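Local coordinates for 3-polyprenyl-4-hydroxybenzoate decarboxylase and related decarboxylases (PDB 6H6X) that catalyses the carboxylation of 2-furoic acid to 2,5-furandicarboxylic acid, and the reverse decarboxylation, with the prenylated flavin cofactor prFMN, at the interface of chains A and B. Numbering follows the deposited sequence. Chains: chain A/B, 3-polyprenyl-4-hydroxybenzoate decarboxylase and related decarboxylases.

Contact 1: the interface of chains A and B. Residues chain A 380, 384-385, 430-432; chain B 261-263.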
# COMPACT_ATOMS: atom_id res chain seq x y z
N TRP A 380 -9.64 1.68 2.99
CA TRP A 380 -10.95 2.10 2.56
C TRP A 380 -12.07 1.55 3.47
O TRP A 380 -12.98 2.29 3.81
CB TRP A 380 -11.18 1.69 1.11
CG TRP A 380 -12.50 2.01 0.65
CD1 TRP A 380 -12.96 3.19 0.20
CD2 TRP A 380 -13.57 1.09 0.58
NE1 TRP A 380 -14.27 3.07 -0.16
CE2 TRP A 380 -14.68 1.79 0.08
CE3 TRP A 380 -13.70 -0.27 0.89
CZ2 TRP A 380 -15.92 1.18 -0.11
CZ3 TRP A 380 -14.94 -0.88 0.70
CH2 TRP A 380 -16.05 -0.14 0.22
N THR A 384 -14.55 3.84 5.74
CA THR A 384 -16.00 3.92 5.47
C THR A 384 -16.83 3.12 6.48
O THR A 384 -17.99 3.38 6.61
CB THR A 384 -16.33 3.60 3.99
OG1 THR A 384 -15.91 2.32 3.71
CG2 THR A 384 -15.54 4.50 3.03
N ARG A 385 -16.23 2.19 7.21
CA ARG A 385 -16.95 1.28 8.07
C ARG A 385 -16.50 1.29 9.53
O ARG A 385 -17.03 0.56 10.29
CB ARG A 385 -16.81 -0.14 7.53
CG ARG A 385 -17.38 -0.29 6.14
CD ARG A 385 -17.01 -1.60 5.50
NE ARG A 385 -17.56 -1.68 4.15
CZ ARG A 385 -17.40 -2.71 3.32
NH1 ARG A 385 -16.68 -3.77 3.66
NH2 ARG A 385 -17.95 -2.66 2.12
N PHE A 430 -24.18 0.07 1.80
CA PHE A 430 -22.84 -0.51 1.77
C PHE A 430 -22.41 -1.37 0.55
O PHE A 430 -21.32 -1.95 0.56
CB PHE A 430 -22.58 -1.29 3.07
CG PHE A 430 -22.31 -0.40 4.26
CD1 PHE A 430 -21.07 0.23 4.42
CD2 PHE A 430 -23.32 -0.15 5.20
CE1 PHE A 430 -20.84 1.06 5.52
CE2 PHE A 430 -23.07 0.68 6.31
CZ PHE A 430 -21.83 1.28 6.48
N GLU A 431 -23.22 -1.43 -0.52
CA GLU A 431 -22.77 -2.11 -1.77
C GLU A 431 -21.62 -1.35 -2.47
O GLU A 431 -21.73 -0.13 -2.71
CB GLU A 431 -23.91 -2.35 -2.77
CG GLU A 431 -23.46 -3.10 -4.03
CD GLU A 431 -24.60 -3.82 -4.78
OE1 GLU A 431 -25.45 -3.12 -5.39
OE2 GLU A 431 -24.64 -5.08 -4.79
N ARG A 432 -20.53 -2.06 -2.77
CA ARG A 432 -19.38 -1.47 -3.49
C ARG A 432 -19.83 -1.27 -4.96
O ARG A 432 -20.57 -2.11 -5.52
CB ARG A 432 -18.12 -2.31 -3.38
N PRO B 261 -16.72 7.60 -2.67
CA PRO B 261 -16.26 6.62 -1.67
C PRO B 261 -16.47 5.14 -2.11
O PRO B 261 -16.30 4.28 -1.26
CB PRO B 261 -17.08 6.98 -0.41
CG PRO B 261 -18.32 7.68 -0.93
CD PRO B 261 -18.14 7.95 -2.43
N ARG B 262 -16.81 4.88 -3.39
CA ARG B 262 -17.05 3.52 -3.94
C ARG B 262 -18.38 2.91 -3.39
O ARG B 262 -18.51 1.68 -3.22
CB ARG B 262 -15.83 2.55 -3.76
CG ARG B 262 -14.48 3.07 -4.29
CD ARG B 262 -13.22 2.27 -3.87
NE ARG B 262 -12.08 3.18 -3.55
CZ ARG B 262 -10.82 2.82 -3.23
NH1 ARG B 262 -10.44 1.52 -3.20
NH2 ARG B 262 -9.92 3.79 -2.94
N TYR B 263 -19.35 3.79 -3.10
CA TYR B 263 -20.75 3.41 -2.83
C TYR B 263 -21.71 4.19 -3.70
O TYR B 263 -21.38 5.27 -4.22
CB TYR B 263 -21.17 3.67 -1.37
CG TYR B 263 -20.31 2.95 -0.38
CD1 TYR B 263 -20.41 1.57 -0.23
CD2 TYR B 263 -19.37 3.65 0.40
CE1 TYR B 263 -19.61 0.89 0.69
CE2 TYR B 263 -18.55 3.00 1.30
CZ TYR B 263 -18.68 1.61 1.47
OH TYR B 263 -17.86 0.96 2.37
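B:Tyr263 reaches tip first into a pocket of chain A lined by A:Trp380, A:Thr384, A:Arg385 and A:Phe430. Hydrogen bonds hold its phenol oxygen: OH lies 2.7 Å from the hydroxyl OG1 of A:Thr384, and A:Arg385 NE donates to OH from 3.2 Å, tilted out of the guanidinium plane. With OG1 of A:Thr384 set between the backbone N and the carbonyl carbon (chi1 61°), the hydroxyl also bonds to A:Trp380 O one helical turn back (2.9 Å), which fixes its rotation. A separate hydrogen bond joins the A:Trp380 indole NE1 to B:Pro261 O at 2.6 Å. The acceptor lies in the indole plane, whereas the N-H arrives from above the carbonyl plane.

Apolar packing surrounds these bonds. A:Trp380 meets the tyrosine tip to tip, CZ2 lying 3.5 Å from CE2 of B:Tyr263. A:Thr384 CB sits in plane at the phenol edge, and OH in turn lies at the edge of the A:Phe430 ring. One indole face carries OG1 of A:Thr384; over the rim of the other, on the CD1/NE1 side, runs B:Arg262, its guanidinium 17° from parallel to the ring.

Backbone pairing adds an antiparallel bridge between A:Arg432 and B:Tyr263. The site probably helps hold the dimer together by fastening the 261-263 loop of one subunit to helix 375-385 and the C-terminal tail of the other, beside A:Arg385, which also belongs to the calcium site.

Contact 2: the interface of chains A and B. Residues chain A 382-384, 386-388; chain B 361, 411-413.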
# COMPACT_ATOMS: atom_id res chain seq x y z
N VAL A 382 -11.63 0.73 6.61
CA VAL A 382 -11.52 1.52 7.85
C VAL A 382 -12.17 2.90 7.65
O VAL A 382 -12.95 3.39 8.48
CB VAL A 382 -10.01 1.68 8.30
CG1 VAL A 382 -9.82 2.63 9.47
CG2 VAL A 382 -9.43 0.34 8.66
N ALA A 383 -11.85 3.57 6.54
CA ALA A 383 -12.43 4.92 6.30
C ALA A 383 -13.94 4.89 6.30
O ALA A 383 -14.57 5.83 6.79
CB ALA A 383 -11.93 5.56 4.98
N THR A 384 -14.55 3.84 5.74
CA THR A 384 -16.00 3.92 5.47
C THR A 384 -16.83 3.12 6.48
O THR A 384 -17.99 3.38 6.61
CB THR A 384 -16.33 3.60 3.99
OG1 THR A 384 -15.91 2.32 3.71
CG2 THR A 384 -15.54 4.50 3.03
N CYS A 386 -15.54 2.12 9.92
CA CYS A 386 -15.15 2.25 11.29
C CYS A 386 -15.65 3.58 11.85
O CYS A 386 -15.40 4.66 11.29
CB CYS A 386 -13.66 2.09 11.46
SG CYS A 386 -13.03 2.53 13.10
N GLN A 387 -16.41 3.49 12.94
CA GLN A 387 -16.82 4.64 13.75
C GLN A 387 -16.06 4.47 15.07
O GLN A 387 -16.41 3.59 15.86
CB GLN A 387 -18.34 4.61 13.97
CG GLN A 387 -19.17 5.10 12.78
CD GLN A 387 -18.87 6.55 12.41
OE1 GLN A 387 -18.62 6.88 11.26
NE2 GLN A 387 -18.87 7.40 13.39
N PRO A 388 -14.97 5.26 15.29
CA PRO A 388 -14.07 4.94 16.36
C PRO A 388 -14.63 4.92 17.80
O PRO A 388 -14.09 4.19 18.62
CB PRO A 388 -12.99 6.03 16.27
CG PRO A 388 -12.98 6.43 14.86
CD PRO A 388 -14.41 6.28 14.40
N LYS B 361 -11.62 12.36 9.33
CA LYS B 361 -12.14 11.37 10.23
C LYS B 361 -11.00 10.69 11.04
O LYS B 361 -11.21 10.18 12.12
CB LYS B 361 -12.81 10.32 9.31
CG LYS B 361 -14.00 9.72 9.91
CD LYS B 361 -14.64 8.68 9.02
CE LYS B 361 -14.69 7.39 9.82
NZ LYS B 361 -15.58 6.38 9.19
N VAL B 411 -23.21 12.21 10.40
CA VAL B 411 -22.46 12.70 11.57
C VAL B 411 -21.42 11.65 12.08
O VAL B 411 -21.75 10.46 12.15
CB VAL B 411 -23.41 13.13 12.71
CG1 VAL B 411 -22.60 13.75 13.85
CG2 VAL B 411 -24.49 14.09 12.21
N SER B 412 -20.19 12.08 12.42
CA SER B 412 -19.08 11.11 12.49
C SER B 412 -18.12 11.09 13.71
O SER B 412 -17.60 12.08 14.13
CB SER B 412 -18.27 11.19 11.17
OG SER B 412 -17.30 10.16 11.08
N ASP B 413 -17.84 9.91 14.21
CA ASP B 413 -16.71 9.71 15.12
C ASP B 413 -15.37 9.94 14.38
O ASP B 413 -15.31 9.76 13.18
CB ASP B 413 -16.75 8.34 15.77
CG ASP B 413 -18.02 8.08 16.62
OD1 ASP B 413 -18.79 9.02 16.86
OD2 ASP B 413 -18.21 6.92 17.03
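The arm of B:Lys361, bent at chi3, points its terminal amine NZ at the end of helix 375-385 in chain A, where it donates to two backbone carbonyls. NZ of B:Lys361 lies 2.7 Å from A:Ala383 O, above the carbonyl plane. A:Cys386 O, also 2.7 Å from NZ, is met less obliquely, with the nitrogen tilted 25° from the plane. The bend (chi3 123°) turns CE and NZ between the two oxygens. If protonated, as is likely, the amine would probably be favoured by the partial negative charge of the helix C-terminus. An alanine here would probably leave both carbonyls without their cross-chain donor and the helix end without its countercharge.

A:Gln387 crosses the lysine at about a right angle and also runs across B:Asp413, the amide and carboxylate planes 54° apart. Its NE2 is modelled 2.8 Å from the backbone N of B:Asp413; since both are donors, the amide's orientation is doubtful, and a flip would bring its oxygen there. The engineered A:Pro388 passes alongside B:Asp413 in the opposite direction, CD 3.4 Å from CB.

In chain A the site spans the end of helix 375-385 and the turn into helix 388-391; in chain B it lies just ahead of strands 362-367 and 414-418.

Contact 3: the interface of chains A and B. Residues chain A 258-259, 262-264; chain B 431-433.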
# COMPACT_ATOMS: atom_id res chain seq x y z
N GLY A 258 21.69 -4.81 12.43
CA GLY A 258 20.43 -4.44 11.71
C GLY A 258 19.36 -5.56 11.70
O GLY A 258 19.62 -6.67 11.19
N GLU A 259 18.16 -5.28 12.24
CA GLU A 259 17.13 -6.31 12.48
C GLU A 259 15.84 -6.14 11.62
O GLU A 259 15.73 -5.18 10.88
CB GLU A 259 16.78 -6.33 13.99
CG GLU A 259 17.43 -7.42 14.82
CD GLU A 259 17.08 -8.88 14.43
OE1 GLU A 259 17.53 -9.76 15.20
OE2 GLU A 259 16.37 -9.17 13.39
N ARG A 262 13.67 -2.84 10.80
CA ARG A 262 14.46 -1.78 10.13
C ARG A 262 15.10 -0.79 11.16
O ARG A 262 15.28 0.39 10.89
CB ARG A 262 13.65 -1.06 9.00
CG ARG A 262 13.01 -1.98 7.93
CD ARG A 262 11.94 -1.27 7.07
NE ARG A 262 10.84 -2.18 6.65
CZ ARG A 262 9.66 -1.83 6.10
NH1 ARG A 262 9.35 -0.55 5.84
NH2 ARG A 262 8.77 -2.79 5.77
N TYR A 263 15.41 -1.32 12.35
CA TYR A 263 16.25 -0.63 13.37
C TYR A 263 17.37 -1.55 13.84
O TYR A 263 17.31 -2.79 13.69
CB TYR A 263 15.47 -0.21 14.62
CG TYR A 263 14.29 0.65 14.33
CD1 TYR A 263 14.46 1.98 13.92
CD2 TYR A 263 12.99 0.14 14.44
CE1 TYR A 263 13.35 2.79 13.64
CE2 TYR A 263 11.88 0.93 14.17
CZ TYR A 263 12.06 2.26 13.78
OH TYR A 263 10.97 3.05 13.47
N TYR A 264 18.37 -0.92 14.46
CA TYR A 264 19.45 -1.65 15.05
C TYR A 264 19.01 -2.32 16.35
O TYR A 264 18.36 -1.68 17.18
CB TYR A 264 20.70 -0.77 15.18
CG TYR A 264 21.31 -0.54 13.79
CD1 TYR A 264 21.97 -1.58 13.10
CD2 TYR A 264 21.20 0.69 13.14
CE1 TYR A 264 22.51 -1.42 11.82
CE2 TYR A 264 21.78 0.90 11.87
CZ TYR A 264 22.40 -0.15 11.20
OH TYR A 264 22.96 0.04 9.95
N GLU B 431 17.20 5.04 14.87
CA GLU B 431 17.93 5.13 13.57
C GLU B 431 17.58 3.97 12.61
O GLU B 431 17.62 2.78 13.00
CB GLU B 431 19.46 5.17 13.75
CG GLU B 431 20.23 5.28 12.41
CD GLU B 431 21.66 5.78 12.52
OE1 GLU B 431 22.50 5.03 13.09
OE2 GLU B 431 21.95 6.89 12.01
N ARG B 432 17.21 4.34 11.38
CA ARG B 432 16.87 3.39 10.33
C ARG B 432 18.16 2.69 9.90
O ARG B 432 19.24 3.30 9.84
CB ARG B 432 16.17 4.08 9.15
N ILE B 433 18.07 1.37 9.69
CA ILE B 433 19.20 0.59 9.19
C ILE B 433 19.45 1.01 7.73
O ILE B 433 18.54 1.50 7.06
CB ILE B 433 19.02 -0.97 9.35
CG1 ILE B 433 17.87 -1.52 8.49
CG2 ILE B 433 18.85 -1.31 10.83
CD1 ILE B 433 17.57 -2.99 8.69
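The loop joining strands 257-258 and 264-265 of chain A meets the C-terminal tail of chain B, where B:Ile433 fits against A:Arg262, A:Tyr263 and A:Tyr264. The two segments run antiparallel, with a beta bridge between A:Tyr263 and B:Arg432. The backbone N of B:Ile433 donates to A:Arg262 O at 3.2 Å.

B:Ile433 divides its branches between two surfaces. CG2 sits over the centre of the A:Tyr264 ring, 3.6 Å from the centroid, in a CH-pi contact, and also touches A:Gly258 CA at 3.6 Å. CG1 stands between the backbone N and the carbonyl carbon (chi1 66°), which sends the other branch away from the ring; its CD1 ends 3.6 Å from A:Arg262 CA, close to A:Glu259 O. The isoleucine thus straddles the turn, and the absence of a side chain at A:Gly258 probably lets CG2 approach the backbone there. Two residues earlier in the tail, B:Glu431 O lies 3.4 Å from CD1 of A:Tyr263, at the near end of the phenol ring.

In chain A the site is a turn between short strands of the Rift-related domain; in chain B it belongs to the tail that follows strand 414-418 and extends onto the neighbouring subunit.

Contacts 1 and 2 are neighbours, their C-alpha centres about 12 Å apart, and they share A:Thr384 on helix 375-385, whose side chain serves contact 1 while its neighbour's carbonyl serves contact 2. Contact 3 lies about 38 Å from contact 1 and 34 Å from contact 2. Two-fold symmetry nevertheless ties it to contact 1: residues 262-263 and 431-432 appear in both with the chains exchanged, so contact 3 extends the twin of contact 1. Each subunit therefore offers both a tail and a receiving loop, and this reciprocal exchange probably clamps the evolved dimer at two well-separated places.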